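Local coordinates for 457aa long hypothetical protein (Pyrococcus horikoshii, PDB 2CSU), which is of unknown function but combines a Rossmann-like CoA binding domain with a flavodoxin-like and a ligase-CoA domain related to succinyl-CoA ligases, at residues S17-P20 and K21-G24; V445-A448 and K449-I453. One frame throughout, in Å; residues are numbered along the deposited sequence.

Contact 1: residues S17-P20 and K21-G24; sequences SNDP and KKLG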
ATOM      1  N   SER A  17      -1.821  18.604  30.859  1.00 26.76           N
ATOM      2  CA  SER A  17      -2.941  18.167  31.682  1.00 27.40           C
ATOM      3  C   SER A  17      -2.841  16.730  32.196  1.00 28.00           C
ATOM      4  O   SER A  17      -2.083  15.913  31.668  1.00 26.97           O
ATOM      5  CB  SER A  17      -4.229  18.353  30.864  1.00 26.31           C
ATOM      6  OG  SER A  17      -5.385  17.957  31.567  1.00 27.98           O
ATOM      7  N   ASN A  18      -3.616  16.433  33.235  1.00 28.95           N
ATOM      8  CA  ASN A  18      -3.660  15.089  33.816  1.00 30.31           C
ATOM      9  C   ASN A  18      -4.894  14.374  33.253  1.00 30.98           C
ATOM     10  O   ASN A  18      -5.076  13.171  33.454  1.00 30.44           O
ATOM     11  CB  ASN A  18      -3.764  15.156  35.348  1.00 30.56           C
ATOM     12  CG  ASN A  18      -2.451  15.524  36.008  1.00 30.81           C
ATOM     13  OD1 ASN A  18      -1.476  14.770  35.947  1.00 31.62           O
ATOM     14  ND2 ASN A  18      -2.416  16.686  36.648  1.00 30.75           N
ATOM     15  N   ASP A  19      -5.734  15.131  32.555  1.00 31.71           N
ATOM     16  CA  ASP A  19      -6.952  14.597  31.949  1.00 33.70           C
ATOM     17  C   ASP A  19      -6.601  14.014  30.576  1.00 34.70           C
ATOM     18  O   ASP A  19      -6.220  14.741  29.663  1.00 34.53           O
ATOM     19  CB  ASP A  19      -8.000  15.713  31.808  1.00 33.91           C
ATOM     20  CG  ASP A  19      -9.367  15.199  31.337  1.00 35.44           C
ATOM     21  OD1 ASP A  19      -9.570  13.969  31.244  1.00 35.97           O
ATOM     22  OD2 ASP A  19     -10.251  16.041  31.067  1.00 36.59           O
ATOM     23  N   PRO A  20      -6.717  12.685  30.423  1.00 36.22           N
ATOM     24  CA  PRO A  20      -6.411  11.977  29.172  1.00 37.19           C
ATOM     25  C   PRO A  20      -7.228  12.403  27.958  1.00 38.24           C
ATOM     26  O   PRO A  20      -6.828  12.152  26.821  1.00 38.99           O
ATOM     27  CB  PRO A  20      -6.643  10.512  29.540  1.00 36.99           C
ATOM     28  CG  PRO A  20      -6.503  10.357  31.023  1.00 37.66           C
ATOM     29  CD  PRO A  20      -6.954  11.723  31.515  1.00 36.89           C
ATOM     30  N   LYS A  21      -8.367  13.045  28.198  1.00 39.55           N
ATOM     31  CA  LYS A  21      -9.237  13.497  27.119  1.00 40.18           C
ATOM     32  C   LYS A  21      -8.796  14.817  26.482  1.00 39.90           C
ATOM     33  O   LYS A  21      -9.334  15.213  25.447  1.00 40.17           O
ATOM     34  CB  LYS A  21     -10.681  13.644  27.621  1.00 41.52           C
ATOM     35  CG  LYS A  21     -11.443  12.332  27.794  1.00 42.94           C
ATOM     36  CD  LYS A  21     -12.890  12.599  28.222  1.00 44.63           C
ATOM     37  CE  LYS A  21     -13.774  11.359  28.116  1.00 45.62           C
ATOM     38  NZ  LYS A  21     -13.344  10.230  28.997  1.00 45.04           N
ATOM     39  N   LYS A  22      -7.826  15.490  27.098  1.00 38.73           N
ATOM     40  CA  LYS A  22      -7.329  16.765  26.587  1.00 37.86           C
ATOM     41  C   LYS A  22      -6.018  16.645  25.820  1.00 35.81           C
ATOM     42  O   LYS A  22      -5.138  15.854  26.178  1.00 36.20           O
ATOM     43  CB  LYS A  22      -7.184  17.772  27.732  1.00 39.42           C
ATOM     44  CG  LYS A  22      -8.516  18.394  28.107  1.00 41.77           C
ATOM     45  CD  LYS A  22      -8.408  19.460  29.169  1.00 43.83           C
ATOM     46  CE  LYS A  22      -9.766  20.137  29.354  1.00 44.98           C
ATOM     47  NZ  LYS A  22      -9.858  20.931  30.615  1.00 46.01           N
ATOM     48  N   LEU A  23      -5.900  17.439  24.757  1.00 32.75           N
ATOM     49  CA  LEU A  23      -4.720  17.411  23.905  1.00 30.76           C
ATOM     50  C   LEU A  23      -3.444  17.714  24.689  1.00 29.35           C
ATOM     51  O   LEU A  23      -2.387  17.131  24.424  1.00 28.14           O
ATOM     52  CB  LEU A  23      -4.891  18.409  22.748  1.00 29.79           C
ATOM     53  CG  LEU A  23      -6.119  18.226  21.850  1.00 29.61           C
ATOM     54  CD1 LEU A  23      -6.155  19.308  20.773  1.00 28.77           C
ATOM     55  CD2 LEU A  23      -6.076  16.864  21.212  1.00 28.00           C
ATOM     56  N   GLY A  24      -3.546  18.624  25.652  1.00 28.48           N
ATOM     57  CA  GLY A  24      -2.396  18.971  26.468  1.00 28.36           C
ATOM     58  C   GLY A  24      -1.821  17.771  27.203  1.00 28.24           C
ATOM     59  O   GLY A  24      -0.638  17.737  27.529  1.00 26.72           O
TER
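The backbone O of Asp-19 accepts from Lys-22 N at 3.1 Å. The N-H points almost straight at the oxygen, at 165°. The donor stands above the carbonyl plane, 50° out of it. This bond closes a type I beta turn from Asp-19 to Lys-22, with Pro-20 and Lys-21 at its corners. The Asp-19 side chain works on the same turn. Its CG lies anti to the backbone N (chi1 -173°), which swings the carboxylate forward along the chain. OD1 then receives a weak bond from Lys-21 N at 3.4 Å. The same oxygen lies 3.8 Å from Lys-21 CB. The other oxygen, OD2, passes the Lys-22 stem at a slant, 4.2 Å from its CG.

Ser-17 holds the Asp-19 backbone from the other direction. Its OG accepts from Asp-19 N at 3.0 Å, which makes an ST turn. The hydroxyl also touches the Lys-22 chain, with OG 4.1 Å from CD. Extended beyond CG, Lys-22 passes beside Ser-17 OG and the carboxylate. Further on, Gly-24 O comes 3.6 Å from Ser-17 N where the chain folds back. Gly-24 belongs to the helix that starts here.

Asn-18 turns outward and bonds through its amide to the backbone of Glu-48 and Gln-50. Lys-21 packs on Gly-383 of the second subunit. The stretch runs from the loop after strand 10-14 into the start of helix 23-31, at the first beta-alpha connection of the Rossmann-like domain. Neither lysine amine touches the carboxylate; Lys-22 NZ is the nearer of the two. The two positive charges probably still favour an ionised Asp-19. The Ser-17 hydroxyl holds the start of the turn through Asp-19 N, and the carboxylate adds its weak bond from Lys-21 N.

Contact 2: residues V445-A448 and K449-I453; sequences VEQA and KNVGI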
ATOM      1  N   VAL A 445      16.699  10.218 -10.695  1.00 32.84           N
ATOM      2  CA  VAL A 445      17.215  10.747 -11.957  1.00 35.14           C
ATOM      3  C   VAL A 445      16.907  12.241 -12.077  1.00 36.54           C
ATOM      4  O   VAL A 445      17.789  13.027 -12.417  1.00 36.54           O
ATOM      5  CB  VAL A 445      16.632   9.986 -13.177  1.00 34.64           C
ATOM      6  CG1 VAL A 445      16.989  10.697 -14.469  1.00 35.39           C
ATOM      7  CG2 VAL A 445      17.191   8.586 -13.214  1.00 34.98           C
ATOM      8  N   GLU A 446      15.670  12.632 -11.778  1.00 38.56           N
ATOM      9  CA  GLU A 446      15.286  14.040 -11.862  1.00 40.42           C
ATOM     10  C   GLU A 446      16.131  14.934 -10.959  1.00 40.81           C
ATOM     11  O   GLU A 446      16.509  16.040 -11.351  1.00 40.64           O
ATOM     12  CB  GLU A 446      13.808  14.220 -11.521  1.00 41.83           C
ATOM     13  CG  GLU A 446      12.893  14.332 -12.732  1.00 44.92           C
ATOM     14  CD  GLU A 446      13.129  15.597 -13.559  1.00 46.40           C
ATOM     15  OE1 GLU A 446      12.654  15.657 -14.713  1.00 47.80           O
ATOM     16  OE2 GLU A 446      13.780  16.535 -13.058  1.00 48.05           O
ATOM     17  N   GLN A 447      16.428  14.468  -9.751  1.00 40.85           N
ATOM     18  CA  GLN A 447      17.242  15.316  -8.884  1.00 40.90           C
ATOM     19  C   GLN A 447      18.686  15.420  -9.385  1.00 42.30           C
ATOM     20  O   GLN A 447      19.387  16.408  -9.173  1.00 43.26           O
ATOM     21  CB  GLN A 447      17.205  14.719  -7.476  1.00 39.55           C
ATOM     22  CG  GLN A 447      18.135  15.442  -6.500  1.00 37.94           C
ATOM     23  CD  GLN A 447      17.638  16.854  -6.278  1.00 37.33           C
ATOM     24  OE1 GLN A 447      16.636  17.293  -6.814  1.00 35.55           O
ATOM     25  NE2 GLN A 447      18.414  17.588  -5.455  1.00 35.42           N
ATOM     26  N   ALA A 448      19.148  14.335 -10.031  1.00 43.56           N
ATOM     27  CA  ALA A 448      20.456  14.391 -10.671  1.00 45.53           C
ATOM     28  C   ALA A 448      20.478  15.489 -11.736  1.00 47.05           C
ATOM     29  O   ALA A 448      21.448  16.209 -11.910  1.00 46.74           O
ATOM     30  CB  ALA A 448      20.734  13.032 -11.313  1.00 45.16           C
ATOM     31  N   LYS A 449      19.359  15.567 -12.487  1.00 48.96           N
ATOM     32  CA  LYS A 449      19.219  16.653 -13.452  1.00 51.16           C
ATOM     33  C   LYS A 449      19.398  18.009 -12.770  1.00 52.40           C
ATOM     34  O   LYS A 449      20.202  18.841 -13.163  1.00 52.31           O
ATOM     35  CB  LYS A 449      17.814  16.581 -14.054  1.00 51.61           C
ATOM     36  CG  LYS A 449      17.741  15.713 -15.310  1.00 52.00           C
ATOM     37  CD  LYS A 449      16.324  15.195 -15.557  1.00 53.57           C
ATOM     38  CE  LYS A 449      15.868  15.388 -17.007  1.00 53.81           C
ATOM     39  NZ  LYS A 449      15.158  14.193 -17.460  1.00 54.18           N
ATOM     40  N   ASN A 450      18.574  18.216 -11.729  1.00 54.08           N
ATOM     41  CA  ASN A 450      18.596  19.487 -11.014  1.00 55.76           C
ATOM     42  C   ASN A 450      20.014  19.901 -10.603  1.00 56.83           C
ATOM     43  O   ASN A 450      20.491  20.982 -10.917  1.00 56.88           O
ATOM     44  CB  ASN A 450      17.694  19.353  -9.788  1.00 56.36           C
ATOM     45  CG  ASN A 450      16.254  19.415 -10.229  1.00 56.86           C
ATOM     46  OD1 ASN A 450      15.944  19.473 -11.416  1.00 56.55           O
ATOM     47  ND2 ASN A 450      15.351  19.414  -9.233  1.00 57.36           N
ATOM     48  N   VAL A 451      20.693  19.016  -9.846  1.00 57.88           N
ATOM     49  CA  VAL A 451      22.065  19.356  -9.466  1.00 58.91           C
ATOM     50  C   VAL A 451      22.998  19.374 -10.681  1.00 59.93           C
ATOM     51  O   VAL A 451      24.173  19.703 -10.588  1.00 59.97           O
ATOM     52  CB  VAL A 451      22.575  18.349  -8.436  1.00 58.75           C
ATOM     53  CG1 VAL A 451      24.015  18.688  -8.065  1.00 58.60           C
ATOM     54  CG2 VAL A 451      21.725  18.403  -7.184  1.00 58.91           C
ATOM     55  N   GLY A 452      22.438  19.024 -11.835  1.00 60.67           N
ATOM     56  CA  GLY A 452      23.213  19.020 -13.063  1.00 61.73           C
ATOM     57  C   GLY A 452      24.195  17.868 -13.171  1.00 62.59           C
ATOM     58  O   GLY A 452      25.380  18.017 -12.861  1.00 62.46           O
ATOM     59  N   ILE A 453      23.698  16.712 -13.608  1.00 62.42           N
ATOM     60  CA  ILE A 453      24.530  15.524 -13.773  1.00 63.21           C
ATOM     61  C   ILE A 453      23.900  14.606 -14.822  1.00 63.08           C
ATOM     62  O   ILE A 453      24.568  14.337 -15.843  1.00 61.80           O
ATOM     63  CB  ILE A 453      24.677  14.735 -12.444  1.00 63.14           C
ATOM     64  CG1 ILE A 453      25.195  15.655 -11.332  1.00 62.24           C
ATOM     65  CG2 ILE A 453      25.652  13.583 -12.634  1.00 62.91           C
ATOM     66  CD1 ILE A 453      25.400  14.964 -10.001  1.00 62.98           C
TER
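Glu-446 and Lys-449 meet along the flank of the helix, mainly through the lysine stem. Lys-449 CD lies 3.8 Å from Glu-446 CD, and the two side chains pass at a slant. The salt bridge between Glu-446 OE1 and Lys-449 NZ is long, at 4.0 Å. Glu-446 bends at chi2 (-66°), which folds its carboxylate back toward the following turn. Bends at chi3 and chi4 of Lys-449 leave its amine no closer to the carboxylate than the stem.

On another flank Gln-447 meets Asn-450. Their amides are steeply turned against each other, with planes 73° apart. Gln-447 OE1 lies 3.5 Å from Asn-450 ND2. The Gln-447 amide nitrogen, NE2, touches Val-451 CG2 at 3.8 Å. Beyond the last full turn, Ile-453 comes back over Ala-448, and the two CB atoms make apolar contact at 4.4 Å.

Helical backbone bonds set this spacing. Lys-449 N donates to Val-445 O at 3.0 Å, and Asn-450 N to Glu-446 O in the next step. Val-451 N reaches Gln-447 O at 3.0 Å, with a nearly straight N-H. Gly-452 then leaves the helical path with positive phi, at the end of helix 434-450.

A further shell holds the Gln-447 amide and, more loosely, that of Asn-450. Gln-447 NE2 donates to Thr-227 O, while Asn-450 ND2 makes weak bonds to Thr-227 OG1 and Gly-269 O. The helix end is thus linked to helix 216-229 and, weakly, to the loop before strand 271-273. Val-445 packs against Pro-291 and Leu-318. The chemistry differs between the flanks: side-chain amides hydrogen-bond to neighbouring parts of the chain, weakly for Asn-450, whereas the long Glu-446 to Lys-449 pair probably adds only modest electrostatic attraction.

How the contacts relate
Contact 1 and contact 2 lie far apart, on opposite sides of the chain's centre. Their centres are 48 Å apart, and their nearest atoms about 36 Å, so they do not touch. Contact 1 belongs to the N-terminal CoA binding domain and leads into a helix. Contact 2 belongs to the ligase-CoA domain, ends a helix and includes the last modelled residue, Ile-453. The surroundings also differ. The 17-24 loop comes within reach of the second subunit, whereas 445-453 meets no other protein chain of the assembly. Its amides face Thr-227 and Gly-269 of the middle region, while Val-445 packs on Pro-291 and Leu-318.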